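Local coordinates for DNA repair protein RAD7 (Saccharomyces cerevisiae, PDB 5ZB2), which promotes global genome nucleotide excision repair of non-transcribed DNA as part of the global genome repair complex, and binds the ubiquitin-ligase linker Elongin-C, at the interface of chains A and B. Numbering follows the deposited sequence. Chains: chain A, DNA repair protein RAD7; chain B, Elongin-C.

Contact 1: the interface of chains A and B. Residues chain A 15, 19; chain B 88, 91.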
ATOM      1  N   LYS A  15       7.545 -11.044  23.335  1.00 50.66           N
ATOM      2  CA  LYS A  15       8.004  -9.795  23.935  1.00 51.94           C
ATOM      3  C   LYS A  15       8.316  -8.765  22.859  1.00 50.53           C
ATOM      4  O   LYS A  15       7.915  -7.600  22.961  1.00 50.68           O
ATOM      5  CB  LYS A  15       9.229 -10.052  24.814  1.00 52.73           C
ATOM      6  CG  LYS A  15       9.787  -8.809  25.513  1.00 57.71           C
ATOM      7  CD  LYS A  15       8.727  -8.044  26.310  1.00 63.30           C
ATOM      8  CE  LYS A  15       8.107  -8.893  27.413  1.00 67.79           C
ATOM      9  NZ  LYS A  15       7.034  -8.163  28.144  1.00 68.61           N
ATOM     10  N   ASN A  19       6.343  -5.138  22.128  1.00 49.28           N
ATOM     11  CA  ASN A  19       7.000  -3.837  22.181  1.00 49.32           C
ATOM     12  C   ASN A  19       6.937  -3.103  20.849  1.00 48.61           C
ATOM     13  O   ASN A  19       6.991  -1.868  20.831  1.00 49.13           O
ATOM     14  CB  ASN A  19       8.453  -3.993  22.626  1.00 50.75           C
ATOM     15  CG  ASN A  19       8.590  -4.049  24.134  1.00 57.67           C
ATOM     16  OD1 ASN A  19       8.642  -3.015  24.800  1.00 58.03           O
ATOM     17  ND2 ASN A  19       8.641  -5.259  24.682  1.00 61.47           N
TER
ATOM     18  N   THR B  88      12.823  -6.364  28.334  1.00 64.81           N
ATOM     19  CA  THR B  88      12.708  -5.774  27.003  1.00 64.18           C
ATOM     20  C   THR B  88      14.079  -5.450  26.421  1.00 64.72           C
ATOM     21  O   THR B  88      14.332  -5.687  25.234  1.00 62.28           O
ATOM     22  CB  THR B  88      11.842  -4.515  27.065  1.00 63.94           C
ATOM     23  OG1 THR B  88      10.530  -4.859  27.527  1.00 62.08           O
ATOM     24  CG2 THR B  88      11.737  -3.849  25.696  1.00 60.37           C
ATOM     25  N   SER B  91      15.584  -8.525  24.555  1.00 63.65           N
ATOM     26  CA  SER B  91      14.705  -9.448  23.843  1.00 62.56           C
ATOM     27  C   SER B  91      15.326  -9.905  22.526  1.00 60.09           C
ATOM     28  O   SER B  91      15.250 -11.089  22.178  1.00 56.96           O
ATOM     29  CB  SER B  91      13.343  -8.798  23.602  1.00 58.25           C
ATOM     30  OG  SER B  91      13.475  -7.545  22.956  1.00 57.58           O
TER
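The methyl group of B:Thr88 packs against the side-chain amide of A:Asn19, the two side chains coming from opposite directions. Its CG2 lies 3.5 Å from the amide carbon CG of A:Asn19 and also touches the amide oxygen OD1. On the B:Thr88 side the methyl reaches that position by standing anti to its own backbone N, with the hydroxyl carried on the other branch. A second apolar touch is looser: A:Lys15, its CG anti to the backbone N (chi1 -179°), lays that CG 4.0 Å from CB of B:Ser91 and then bends, its CD passing the B:Thr88 hydroxyl as the two side chains cross at about a right angle.

Toward the rim, ND2 of A:Asn19 gives a well-directed hydrogen bond to the backbone O of A:Lys15 at 3.0 Å, one turn earlier in the same helix; the oxygen lies near the amide plane, although the N-H arrives from above the carbonyl plane. This bond probably holds the amide in its rotation, with ND2 toward the helix backbone. ND2 makes a weak bond across to OG1 of B:Thr88 (3.4 Å). On the partner, OG of B:Ser91 ties back to the backbone O of B:Thr88 at 3.1 Å. With an alanine in place of A:Asn19, the methyl of B:Thr88 would probably lose its flat packing partner, and the backbone O of A:Lys15 its side-chain donor. The patch is small and mostly packing, and probably adds a modest hold of the RAD7 helix on Elongin-C.

Contact 2: the interface of chains A and B. Residues chain A 6-9; chain B 64, 98, 103.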
ATOM      1  N   SER A   6       6.212 -23.267  26.378  1.00 71.00           N
ATOM      2  CA  SER A   6       6.594 -22.489  25.207  1.00 69.91           C
ATOM      3  C   SER A   6       8.108 -22.340  25.132  1.00 62.32           C
ATOM      4  O   SER A   6       8.777 -22.088  26.138  1.00 60.32           O
ATOM      5  CB  SER A   6       5.933 -21.111  25.247  1.00 71.92           C
ATOM      6  OG  SER A   6       4.520 -21.221  25.263  1.00 84.68           O
ATOM      7  N   SER A   7       8.647 -22.493  23.925  1.00 58.37           N
ATOM      8  CA  SER A   7      10.081 -22.351  23.719  1.00 56.10           C
ATOM      9  C   SER A   7      10.534 -20.935  24.052  1.00 53.68           C
ATOM     10  O   SER A   7       9.766 -19.972  23.961  1.00 53.47           O
ATOM     11  CB  SER A   7      10.446 -22.678  22.272  1.00 58.72           C
ATOM     12  OG  SER A   7       9.913 -21.702  21.392  1.00 53.16           O
ATOM     13  N   LEU A   8      11.807 -20.808  24.431  1.00 53.75           N
ATOM     14  CA  LEU A   8      12.361 -19.487  24.707  1.00 53.84           C
ATOM     15  C   LEU A   8      12.321 -18.595  23.474  1.00 51.32           C
ATOM     16  O   LEU A   8      12.201 -17.370  23.599  1.00 50.50           O
ATOM     17  CB  LEU A   8      13.797 -19.611  25.217  1.00 53.61           C
ATOM     18  CG  LEU A   8      14.507 -18.288  25.520  1.00 55.48           C
ATOM     19  CD1 LEU A   8      13.726 -17.452  26.531  1.00 55.18           C
ATOM     20  CD2 LEU A   8      15.916 -18.553  26.022  1.00 56.09           C
ATOM     21  N   GLN A   9      12.433 -19.181  22.280  1.00 51.50           N
ATOM     22  CA  GLN A   9      12.327 -18.394  21.055  1.00 49.88           C
ATOM     23  C   GLN A   9      10.945 -17.764  20.939  1.00 48.92           C
ATOM     24  O   GLN A   9      10.814 -16.565  20.666  1.00 46.55           O
ATOM     25  CB  GLN A   9      12.618 -19.275  19.839  1.00 49.83           C
ATOM     26  CG  GLN A   9      14.010 -19.877  19.822  1.00 52.01           C
ATOM     27  CD  GLN A   9      14.129 -21.035  18.847  1.00 55.01           C
ATOM     28  OE1 GLN A   9      14.188 -22.197  19.252  1.00 58.30           O
ATOM     29  NE2 GLN A   9      14.167 -20.724  17.558  1.00 51.02           N
TER
ATOM     30  N   TYR B  64      16.011 -20.066  31.983  1.00 66.26           N
ATOM     31  CA  TYR B  64      14.937 -20.702  31.227  1.00 65.87           C
ATOM     32  C   TYR B  64      15.066 -22.220  31.250  1.00 66.00           C
ATOM     33  O   TYR B  64      14.064 -22.930  31.400  1.00 67.59           O
ATOM     34  CB  TYR B  64      14.917 -20.200  29.782  1.00 63.20           C
ATOM     35  CG  TYR B  64      13.946 -20.979  28.923  1.00 60.58           C
ATOM     36  CD1 TYR B  64      12.596 -20.658  28.905  1.00 61.56           C
ATOM     37  CD2 TYR B  64      14.374 -22.053  28.155  1.00 59.03           C
ATOM     38  CE1 TYR B  64      11.699 -21.379  28.138  1.00 59.83           C
ATOM     39  CE2 TYR B  64      13.485 -22.779  27.384  1.00 58.69           C
ATOM     40  CZ  TYR B  64      12.149 -22.438  27.379  1.00 58.69           C
ATOM     41  OH  TYR B  64      11.259 -23.157  26.614  1.00 57.17           O
ATOM     42  N   ALA B  98      18.550 -18.137  21.985  1.00 57.71           N
ATOM     43  CA  ALA B  98      17.614 -19.255  22.005  1.00 57.21           C
ATOM     44  C   ALA B  98      17.635 -20.005  20.680  1.00 57.56           C
ATOM     45  O   ALA B  98      17.507 -21.234  20.651  1.00 58.10           O
ATOM     46  CB  ALA B  98      16.203 -18.756  22.312  1.00 54.87           C
ATOM     47  N   ILE B 103      16.356 -23.665  21.796  1.00 59.11           N
ATOM     48  CA  ILE B 103      15.501 -23.777  22.971  1.00 57.12           C
ATOM     49  C   ILE B 103      14.348 -22.787  22.878  1.00 55.53           C
ATOM     50  O   ILE B 103      13.435 -22.813  23.704  1.00 56.31           O
ATOM     51  CB  ILE B 103      16.305 -23.553  24.261  1.00 58.90           C
ATOM     52  CG1 ILE B 103      16.996 -22.185  24.224  1.00 58.48           C
ATOM     53  CG2 ILE B 103      17.314 -24.681  24.443  1.00 61.04           C
ATOM     54  CD1 ILE B 103      17.750 -21.834  25.489  1.00 59.79           C
TER
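A:Leu8, the leucine of the BC-box by which RAD7 binds its partner Elongin-C, is wedged in a pocket of B:Tyr64, B:Ala98 and B:Ile103 and buries 53 Å² of its surface there. Its CB stands over the middle of one face of the B:Tyr64 ring, 3.7 Å from the centroid, in a CH-pi contact, while the two side chains slide past each other in opposite directions. Because CG is anti to the backbone N (chi1 179°), the branched end is carried onward: CD1 lies over the same face, toward the ring's CD1, 4.1 Å from that atom, and CG and CD2 rest on the methyl of B:Ala98. CD2 also meets CD1 of B:Ile103 at 3.8 Å, these two aliphatic chains lying side by side and pointing the same way.

B:Ile103 contributes through its backbone as well. Its O accepts a hydrogen bond of 2.7 Å from the N of A:Leu8, so the amide at the start of the helix is paired with the C-terminal carboxyl group of Elongin-C, whose probable charge would suit it. The third large contributor, B:Tyr64, turns its phenol edge to the segment just before: its OH donates to the backbone O of A:Ser6 at 2.7 Å, and that oxygen lies in the ring plane. Next along, A:Gln9 lays CG on CB of B:Ala98, 3.5 Å away, its chain extended beyond CG.

In the fold, A:Ser6 and A:Ser7 lead into the long RAD7 helix 8-41, whose first residue is A:Leu8. A:Leu8 docks between helix 55-71, which carries B:Tyr64, and helix 91-101, which carries B:Ala98, beside the C-terminal B:Ile103.

The C-alpha centres of contact 1 and contact 2 lie about 14 Å apart, and the same elements join them: RAD7 helix 8-41 and Elongin-C helix 91-101 take part in both. Contact 2 engages the start of the RAD7 helix and the segment before it, and contact 1 falls about two turns further along, where the partner's short 3-10 helix 88-90 joins in. Spacing two patches along one rod probably sets the helix's direction on Elongin-C as well as its attachment. In this C-terminal part of RAD7 the long helix is followed by the leucine-rich repeats, so the linker protein is probably held at a distance from them.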